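Local coordinates for malonyl-CoA-[acyl-carrier-protein] transacylase (Coxiella burnetii, PDB 3TQE) that probably transfers the malonyl group of malonyl-CoA to holo acyl carrier protein, a step that supplies building blocks for fatty acid synthesis, at residues 141-144 against 145-148; 183-186 against 187-191; 208-211 against 212-216. All blocks are in the same frame, centred on the assembly; numbering follows the deposited sequence.

Three places along one chain illustrate how a helix is begun, ended and entered from a 3-10 turn. Interaction 1 starts helix 144-155 and interaction 2 finishes helix 177-189; their centres are 10 Å apart and they touch, L142 CD2 lying 3.7 Å from E190 O. Interaction 3, at the start of helix 210-220, stands alone, its centre 27 Å from that of interaction 1 and 29 Å from that of interaction 2. It is also near the predicted active site: the side chain of M209 is about 6 Å from that of H205, about 9 Å from that of S96 and about 7 Å from a bound glycine.

Interaction 1 (141-144 against 145-148); sequences GLNE and AEIE
N143 and E146 grip each other twice, each side chain taking the other's backbone N-H. The amide oxygen of N143 accepts from E146 N (OD1 to N 2.9 Å), with the donor tilted about 21° from the amide's carbonyl plane; in return N143 N points almost straight at E146 OE1, 2.9 Å away, and meets that oxygen nearly along its C-O axis. The torsion of N143 explains the first bond: CG sits between the backbone N and the carbonyl carbon (chi1 62°), which folds OD1 back over the first turn. The two side chains cross at about a right angle, yet their amide and carboxylate planes are only 18° apart. A water donates to E146 OE1 as well, giving this oxygen a second bond.

Backbone bonds carry the turn onward, from I147 N to N143 O (3.0 Å) and from E148 N to E144 O (2.7 Å).

Apolar packing is brief: L142 CB rests on I147 CG1 at 3.9 Å, while I147 also reaches P162, T171 and I173 of the sheet behind the helix.

Charge works the other way at E144 and E148, whose OE2 atoms lie 2.9 Å apart with carboxylate planes nearly perpendicular; so short a gap may mean that one carboxylate is protonated.

Reciprocal bonds between N-cap and third helical residue define a capping box, here starting helix 144-155 after the short loop that follows strand 134-140.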
ATOM      1  N   GLY A 141      -7.804  13.010  14.326  1.00 24.07           N
ATOM      2  CA  GLY A 141      -7.739  14.072  15.324  1.00 25.38           C
ATOM      3  C   GLY A 141      -7.177  13.727  16.683  1.00 26.72           C
ATOM      4  O   GLY A 141      -7.120  14.607  17.573  1.00 29.19           O
ATOM      5  N   LEU A 142      -6.758  12.479  16.877  1.00 26.19           N
ATOM      6  CA  LEU A 142      -6.076  12.051  18.090  1.00 26.76           C
ATOM      7  C   LEU A 142      -4.692  11.539  17.716  1.00 28.94           C
ATOM      8  O   LEU A 142      -4.489  11.057  16.598  1.00 30.02           O
ATOM      9  CB  LEU A 142      -6.837  10.920  18.785  1.00 26.26           C
ATOM     10  CG  LEU A 142      -8.231  11.236  19.305  1.00 25.35           C
ATOM     11  CD1 LEU A 142      -8.814   9.981  19.909  1.00 25.01           C
ATOM     12  CD2 LEU A 142      -8.208  12.360  20.331  1.00 27.42           C
ATOM     13  N   ASN A 143      -3.769  11.591  18.658  1.00 30.42           N
ATOM     14  CA  ASN A 143      -2.435  11.070  18.382  1.00 32.13           C
ATOM     15  C   ASN A 143      -2.347   9.584  18.698  1.00 32.22           C
ATOM     16  O   ASN A 143      -3.287   8.985  19.244  1.00 29.85           O
ATOM     17  CB  ASN A 143      -1.353  11.896  19.075  1.00 32.92           C
ATOM     18  CG  ASN A 143      -1.472  11.890  20.569  1.00 34.71           C
ATOM     19  OD1 ASN A 143      -1.553  10.837  21.201  1.00 36.48           O
ATOM     20  ND2 ASN A 143      -1.429  13.073  21.159  1.00 40.29           N
ATOM     21  N   GLU A 144      -1.242   8.969  18.307  1.00 32.75           N
ATOM     22  CA  GLU A 144      -1.096   7.524  18.422  1.00 33.61           C
ATOM     23  C   GLU A 144      -1.174   7.079  19.881  1.00 32.32           C
ATOM     24  O   GLU A 144      -1.783   6.065  20.180  1.00 30.40           O
ATOM     25  CB  GLU A 144       0.221   7.042  17.791  1.00 35.08           C
ATOM     26  CG  GLU A 144       0.290   5.521  17.612  1.00 38.92           C
ATOM     27  CD  GLU A 144       1.680   4.984  17.243  1.00 43.77           C
ATOM     28  OE1 GLU A 144       2.490   5.720  16.625  1.00 46.22           O
ATOM     29  OE2 GLU A 144       1.950   3.802  17.569  1.00 46.95           O
ATOM     30  N   ALA A 145      -0.543   7.825  20.777  1.00 31.34           N
ATOM     31  CA  ALA A 145      -0.566   7.504  22.205  1.00 30.76           C
ATOM     32  C   ALA A 145      -1.988   7.465  22.745  1.00 29.42           C
ATOM     33  O   ALA A 145      -2.352   6.570  23.518  1.00 28.50           O
ATOM     34  CB  ALA A 145       0.247   8.517  22.977  1.00 31.59           C
ATOM     35  N   GLU A 146      -2.770   8.459  22.350  1.00 28.25           N
ATOM     36  CA  GLU A 146      -4.151   8.565  22.799  1.00 27.04           C
ATOM     37  C   GLU A 146      -4.917   7.365  22.269  1.00 24.30           C
ATOM     38  O   GLU A 146      -5.693   6.731  22.985  1.00 23.02           O
ATOM     39  CB  GLU A 146      -4.758   9.868  22.300  1.00 28.11           C
ATOM     40  CG  GLU A 146      -4.277  11.069  23.127  1.00 33.04           C
ATOM     41  CD  GLU A 146      -4.611  12.423  22.512  1.00 38.10           C
ATOM     42  OE1 GLU A 146      -4.545  12.569  21.262  1.00 39.93           O
ATOM     43  OE2 GLU A 146      -4.917  13.357  23.298  1.00 43.05           O
ATOM     44  N   ILE A 147      -4.667   7.036  21.014  1.00 22.00           N
ATOM     45  CA  ILE A 147      -5.380   5.935  20.394  1.00 20.49           C
ATOM     46  C   ILE A 147      -4.942   4.602  20.980  1.00 20.36           C
ATOM     47  O   ILE A 147      -5.753   3.702  21.157  1.00 19.26           O
ATOM     48  CB  ILE A 147      -5.244   5.967  18.861  1.00 19.95           C
ATOM     49  CG1 ILE A 147      -5.988   7.190  18.316  1.00 21.75           C
ATOM     50  CG2 ILE A 147      -5.776   4.681  18.213  1.00 20.75           C
ATOM     51  CD1 ILE A 147      -5.647   7.559  16.910  1.00 22.65           C
ATOM     52  N   GLU A 148      -3.655   4.435  21.255  1.00 21.61           N
ATOM     53  CA  GLU A 148      -3.208   3.208  21.899  1.00 23.37           C
ATOM     54  C   GLU A 148      -3.905   3.013  23.240  1.00 23.29           C
ATOM     55  O   GLU A 148      -4.302   1.912  23.556  1.00 23.72           O
ATOM     56  CB  GLU A 148      -1.702   3.224  22.121  1.00 25.15           C
ATOM     57  CG  GLU A 148      -0.912   3.066  20.865  1.00 29.99           C
ATOM     58  CD  GLU A 148       0.594   3.220  21.099  1.00 36.69           C
ATOM     59  OE1 GLU A 148       1.001   3.706  22.183  1.00 41.90           O
ATOM     60  OE2 GLU A 148       1.374   2.847  20.198  1.00 42.33           O
TER
HETATM   61  O   HOH W   1      -4.605  15.092  19.886  1.00 52.42           O

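Interaction 2 (183-186 against 187-191); sequences ALNM and AKTEG
A183 opens this last stretch of helix 177-189 by accepting from A187 N, 2.8 Å from A183 O. The methyl of A187 lies close to the carbonyls of the preceding turn, its CB 3.5 Å from A183 O and as far from L184 O. L184 continues the pattern, its O taking K188 N at 3.0 Å.

At N185 the carbonyl does double duty. T189 N donates to N185 O in the ordinary helical way, and T189 OG1 donates to the same oxygen from 2.8 Å. The hydroxyl stands 36° out of the carbonyl plane and approaches from the face of the carbonyl opposite to T189 N. OG1 is anti to its own carbonyl carbon (chi1 -53°), which turns the hydroxyl back along the helix onto this carbonyl.

M186, a selenomethionine, supplies the last of these acceptors: E190 N reaches M186 O at 2.9 Å, and E190 CG folds to 3.3 Å from that oxygen. Beyond it, G191 N to K188 O, 3.0 Å, is one of the two bonds back into the last turn that, with the positive phi of G191, make this a Schellman motif ending the helix.

The buried face looks onto the mixed sheet, where L184 and A187 meet I139 of strand 134-140 and A195 of strand 194-197. K188 NZ bonds to K193 O, while M186 leans on I150 and A154 of helix 144-155.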
ATOM      1  N   ALA A 183     -13.903   1.129  20.544  1.00 12.34           N
ATOM      2  CA  ALA A 183     -12.766   2.015  20.477  1.00 12.71           C
ATOM      3  C   ALA A 183     -13.105   3.287  19.720  1.00 12.90           C
ATOM      4  O   ALA A 183     -12.688   4.386  20.116  1.00 14.30           O
ATOM      5  CB  ALA A 183     -11.605   1.315  19.807  1.00 13.88           C
ATOM      6  N   LEU A 184     -13.817   3.160  18.616  1.00 12.70           N
ATOM      7  CA  LEU A 184     -14.184   4.334  17.854  1.00 13.53           C
ATOM      8  C   LEU A 184     -15.078   5.225  18.681  1.00 14.31           C
ATOM      9  O   LEU A 184     -14.949   6.448  18.667  1.00 15.63           O
ATOM     10  CB  LEU A 184     -14.887   3.948  16.563  1.00 13.10           C
ATOM     11  CG  LEU A 184     -14.056   3.225  15.526  1.00 14.35           C
ATOM     12  CD1 LEU A 184     -14.937   2.759  14.374  1.00 15.71           C
ATOM     13  CD2 LEU A 184     -12.857   4.056  15.060  1.00 15.83           C
ATOM     14  N   ASN A 185     -15.993   4.615  19.421  1.00 14.40           N
ATOM     15  CA  ASN A 185     -16.865   5.435  20.237  1.00 15.22           C
ATOM     16  C   ASN A 185     -16.089   6.161  21.333  1.00 16.70           C
ATOM     17  O   ASN A 185     -16.333   7.334  21.597  1.00 17.72           O
ATOM     18  CB  ASN A 185     -17.987   4.569  20.810  1.00 15.59           C
ATOM     19  CG  ASN A 185     -19.159   5.387  21.225  1.00 15.73           C
ATOM     20  OD1 ASN A 185     -19.748   6.114  20.425  1.00 20.13           O
ATOM     21  ND2 ASN A 185     -19.497   5.297  22.447  1.00 16.85           N
HETATM   22  N   MSE A 186     -15.122   5.478  21.948  1.00 16.53           N
HETATM   23  CA  MSE A 186     -14.262   6.128  22.927  1.00 18.38           C
HETATM   24  C   MSE A 186     -13.448   7.231  22.296  1.00 18.66           C
HETATM   25  O   MSE A 186     -13.219   8.263  22.905  1.00 19.83           O
HETATM   26  CB  MSE A 186     -13.312   5.146  23.555  1.00 20.15           C
HETATM   27  CG  MSE A 186     -13.912   4.228  24.467  1.00 23.12           C
HETATM   28 SE   MSE A 186     -12.548   3.217  25.377  1.00 31.50          SE
HETATM   29  CE  MSE A 186     -13.736   1.958  26.105  1.00 28.32           C
ATOM     30  N   ALA A 187     -12.985   7.024  21.073  1.00 17.88           N
ATOM     31  CA  ALA A 187     -12.199   8.061  20.425  1.00 18.48           C
ATOM     32  C   ALA A 187     -13.023   9.319  20.250  1.00 19.96           C
ATOM     33  O   ALA A 187     -12.536  10.414  20.466  1.00 21.26           O
ATOM     34  CB  ALA A 187     -11.675   7.570  19.093  1.00 18.22           C
ATOM     35  N   LYS A 188     -14.282   9.160  19.868  1.00 21.07           N
ATOM     36  CA  LYS A 188     -15.179  10.297  19.740  1.00 23.41           C
ATOM     37  C   LYS A 188     -15.356  10.973  21.079  1.00 24.11           C
ATOM     38  O   LYS A 188     -15.307  12.218  21.169  1.00 25.12           O
ATOM     39  CB  LYS A 188     -16.520   9.825  19.202  1.00 24.22           C
ATOM     40  CG  LYS A 188     -16.581   9.855  17.711  1.00 29.39           C
ATOM     41  CD  LYS A 188     -16.726  11.317  17.274  1.00 33.80           C
ATOM     42  CE  LYS A 188     -17.070  11.464  15.835  1.00 37.27           C
ATOM     43  NZ  LYS A 188     -16.968  12.887  15.424  1.00 38.90           N
ATOM     44  N   THR A 189     -15.499  10.162  22.122  1.00 24.41           N
ATOM     45  CA  THR A 189     -15.641  10.654  23.477  1.00 26.35           C
ATOM     46  C   THR A 189     -14.430  11.484  23.903  1.00 27.39           C
ATOM     47  O   THR A 189     -14.564  12.506  24.578  1.00 29.08           O
ATOM     48  CB  THR A 189     -15.930   9.495  24.447  1.00 26.04           C
ATOM     49  OG1 THR A 189     -17.051   8.740  23.953  1.00 26.39           O
ATOM     50  CG2 THR A 189     -16.255  10.009  25.823  1.00 28.45           C
ATOM     51  N   GLU A 190     -13.248  11.091  23.428  1.00 26.98           N
ATOM     52  CA  GLU A 190     -11.995  11.790  23.740  1.00 28.52           C
ATOM     53  C   GLU A 190     -11.667  12.950  22.784  1.00 28.12           C
ATOM     54  O   GLU A 190     -10.592  13.570  22.889  1.00 29.15           O
ATOM     55  CB  GLU A 190     -10.845  10.780  23.757  1.00 29.44           C
ATOM     56  CG  GLU A 190     -10.947   9.716  24.841  1.00 33.22           C
ATOM     57  CD  GLU A 190     -10.842  10.253  26.260  1.00 39.50           C
ATOM     58  OE1 GLU A 190      -9.824  10.906  26.577  1.00 43.21           O
ATOM     59  OE2 GLU A 190     -11.773   9.999  27.073  1.00 44.16           O
ATOM     60  N   GLY A 191     -12.558  13.240  21.845  1.00 26.88           N
ATOM     61  CA  GLY A 191     -12.421  14.401  20.984  1.00 27.50           C
ATOM     62  C   GLY A 191     -11.982  14.188  19.551  1.00 26.50           C
ATOM     63  O   GLY A 191     -11.695  15.147  18.829  1.00 27.23           O
TER

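Interaction 3 (208-211 against 212-216); sequences LMQP and AADRL
The side-chain torsions of Q210 and D214 bring the two together across the first turn of helix 210-220. Q210 sends CG opposite its backbone N (chi1 -171°) and then bends at chi2 (64°), swinging its amide along the helix; D214 holds CG anti to the carbonyl carbon, leaning its carboxylate back toward the start. This is a side-chain bridge of the i to i+4 kind on the exposed side of a helix that grows out of a 3-10 turn at L208 and M209.

Under that bridge runs the matching backbone bond, from D214 N to Q210 O at 2.9 Å, so the same two residues are joined at both levels. One residue earlier, the carbonyl of M209 marks the change from 3-10 to alpha geometry by accepting twice: a weak, strongly bent bond comes from A212 N, and a straighter one from A213 N (2.9 Å to M209 O). P211 has no N-H to give, which costs nothing in a first turn, and its O still accepts a long bond from R215 N, 3.3 Å away.

One side of the turn, with M209, A212 and A213, is buried. M209, a selenomethionine, bends away from the helix to meet M125 and A128 of helix 111-128 and P203 of a loop, and R215 makes a salt bridge through NH1 with E127 of that same helix 111-128. A213 packs on I252 of helix 244-254.

In the bridge itself, Q210 NE2 lies 2.7 Å from D214 OD1. The acceptor is almost exactly in the amide plane of Q210, yet the donor comes to it from above the carboxylate, 38° out of that plane.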
ATOM      1  N   LEU A 208      -5.142 -10.729  14.441  1.00 16.85           N
ATOM      2  CA  LEU A 208      -6.136 -11.575  13.797  1.00 16.96           C
ATOM      3  C   LEU A 208      -5.708 -12.091  12.439  1.00 16.25           C
ATOM      4  O   LEU A 208      -6.283 -13.040  11.934  1.00 16.29           O
ATOM      5  CB  LEU A 208      -7.463 -10.855  13.653  1.00 17.23           C
ATOM      6  CG  LEU A 208      -8.088 -10.454  14.980  1.00 17.27           C
ATOM      7  CD1 LEU A 208      -9.396  -9.781  14.683  1.00 19.06           C
ATOM      8  CD2 LEU A 208      -8.269 -11.677  15.885  1.00 19.33           C
HETATM    9  N   MSE A 209      -4.690 -11.469  11.851  1.00 14.05           N
HETATM   10  CA  MSE A 209      -4.165 -11.939  10.595  1.00 14.25           C
HETATM   11  C   MSE A 209      -3.164 -13.067  10.759  1.00 13.86           C
HETATM   12  O   MSE A 209      -2.661 -13.576   9.767  1.00 14.27           O
HETATM   13  CB  MSE A 209      -3.512 -10.791   9.851  1.00 14.12           C
HETATM   14  CG  MSE A 209      -4.434  -9.793   9.270  1.00 16.89           C
HETATM   15 SE   MSE A 209      -5.708 -10.483   7.961  1.00 18.12          SE
HETATM   16  CE  MSE A 209      -7.228 -10.626   9.138  1.00 19.18           C
ATOM     17  N   GLN A 210      -2.867 -13.491  11.990  1.00 14.29           N
ATOM     18  CA  GLN A 210      -1.848 -14.499  12.140  1.00 15.78           C
ATOM     19  C   GLN A 210      -2.114 -15.776  11.311  1.00 15.81           C
ATOM     20  O   GLN A 210      -1.192 -16.324  10.738  1.00 16.18           O
ATOM     21  CB  GLN A 210      -1.623 -14.842  13.601  1.00 17.18           C
ATOM     22  CG  GLN A 210      -0.413 -15.729  13.817  1.00 19.92           C
ATOM     23  CD  GLN A 210       0.908 -15.072  13.434  1.00 22.80           C
ATOM     24  OE1 GLN A 210       1.190 -13.942  13.821  1.00 26.64           O
ATOM     25  NE2 GLN A 210       1.725 -15.792  12.660  1.00 28.13           N
ATOM     26  N   PRO A 211      -3.362 -16.236  11.210  1.00 16.45           N
ATOM     27  CA  PRO A 211      -3.560 -17.437  10.396  1.00 17.63           C
ATOM     28  C   PRO A 211      -3.177 -17.218   8.944  1.00 16.78           C
ATOM     29  O   PRO A 211      -2.665 -18.116   8.288  1.00 18.10           O
ATOM     30  CB  PRO A 211      -5.060 -17.684  10.511  1.00 18.76           C
ATOM     31  CG  PRO A 211      -5.439 -17.043  11.790  1.00 19.58           C
ATOM     32  CD  PRO A 211      -4.581 -15.853  11.943  1.00 17.63           C
ATOM     33  N   ALA A 212      -3.437 -16.023   8.434  1.00 14.67           N
ATOM     34  CA  ALA A 212      -3.056 -15.685   7.074  1.00 13.90           C
ATOM     35  C   ALA A 212      -1.554 -15.584   6.938  1.00 14.46           C
ATOM     36  O   ALA A 212      -0.995 -16.003   5.939  1.00 14.94           O
ATOM     37  CB  ALA A 212      -3.694 -14.373   6.681  1.00 14.30           C
ATOM     38  N   ALA A 213      -0.912 -15.016   7.933  1.00 15.07           N
ATOM     39  CA  ALA A 213       0.523 -14.866   7.921  1.00 15.52           C
ATOM     40  C   ALA A 213       1.180 -16.244   7.872  1.00 16.06           C
ATOM     41  O   ALA A 213       2.158 -16.453   7.160  1.00 16.80           O
ATOM     42  CB  ALA A 213       0.982 -14.111   9.125  1.00 16.63           C
ATOM     43  N   ASP A 214       0.646 -17.184   8.640  1.00 17.02           N
ATOM     44  CA  ASP A 214       1.206 -18.519   8.658  1.00 18.60           C
ATOM     45  C   ASP A 214       1.115 -19.164   7.290  1.00 18.42           C
ATOM     46  O   ASP A 214       2.045 -19.839   6.856  1.00 19.99           O
ATOM     47  CB  ASP A 214       0.500 -19.385   9.676  1.00 20.24           C
ATOM     48  CG  ASP A 214       0.763 -18.938  11.119  1.00 24.38           C
ATOM     49  OD1 ASP A 214       1.700 -18.154  11.364  1.00 29.01           O
ATOM     50  OD2 ASP A 214       0.005 -19.382  12.010  1.00 30.57           O
ATOM     51  N   ARG A 215       0.007 -18.952   6.605  1.00 15.85           N
ATOM     52  CA  ARG A 215      -0.181 -19.510   5.281  1.00 15.88           C
ATOM     53  C   ARG A 215       0.713 -18.823   4.277  1.00 15.56           C
ATOM     54  O   ARG A 215       1.378 -19.478   3.463  1.00 16.17           O
ATOM     55  CB  ARG A 215      -1.632 -19.427   4.866  1.00 15.77           C
ATOM     56  CG  ARG A 215      -2.514 -20.301   5.716  1.00 18.54           C
ATOM     57  CD  ARG A 215      -3.949 -20.057   5.399  1.00 21.21           C
ATOM     58  NE  ARG A 215      -4.350 -20.674   4.147  1.00 22.23           N
ATOM     59  CZ  ARG A 215      -5.527 -20.494   3.552  1.00 22.41           C
ATOM     60  NH1 ARG A 215      -6.438 -19.676   4.075  1.00 21.58           N
ATOM     61  NH2 ARG A 215      -5.791 -21.140   2.414  1.00 24.75           N
ATOM     62  N   LEU A 216       0.755 -17.502   4.336  1.00 14.12           N
ATOM     63  CA  LEU A 216       1.563 -16.781   3.373  1.00 14.34           C
ATOM     64  C   LEU A 216       3.035 -17.092   3.549  1.00 15.00           C
ATOM     65  O   LEU A 216       3.784 -17.059   2.578  1.00 14.94           O
ATOM     66  CB  LEU A 216       1.306 -15.281   3.473  1.00 14.30           C
ATOM     67  CG  LEU A 216       1.803 -14.491   2.249  1.00 16.85           C
ATOM     68  CD1 LEU A 216       1.036 -14.900   0.976  1.00 18.61           C
ATOM     69  CD2 LEU A 216       1.658 -13.028   2.563  1.00 18.76           C
TER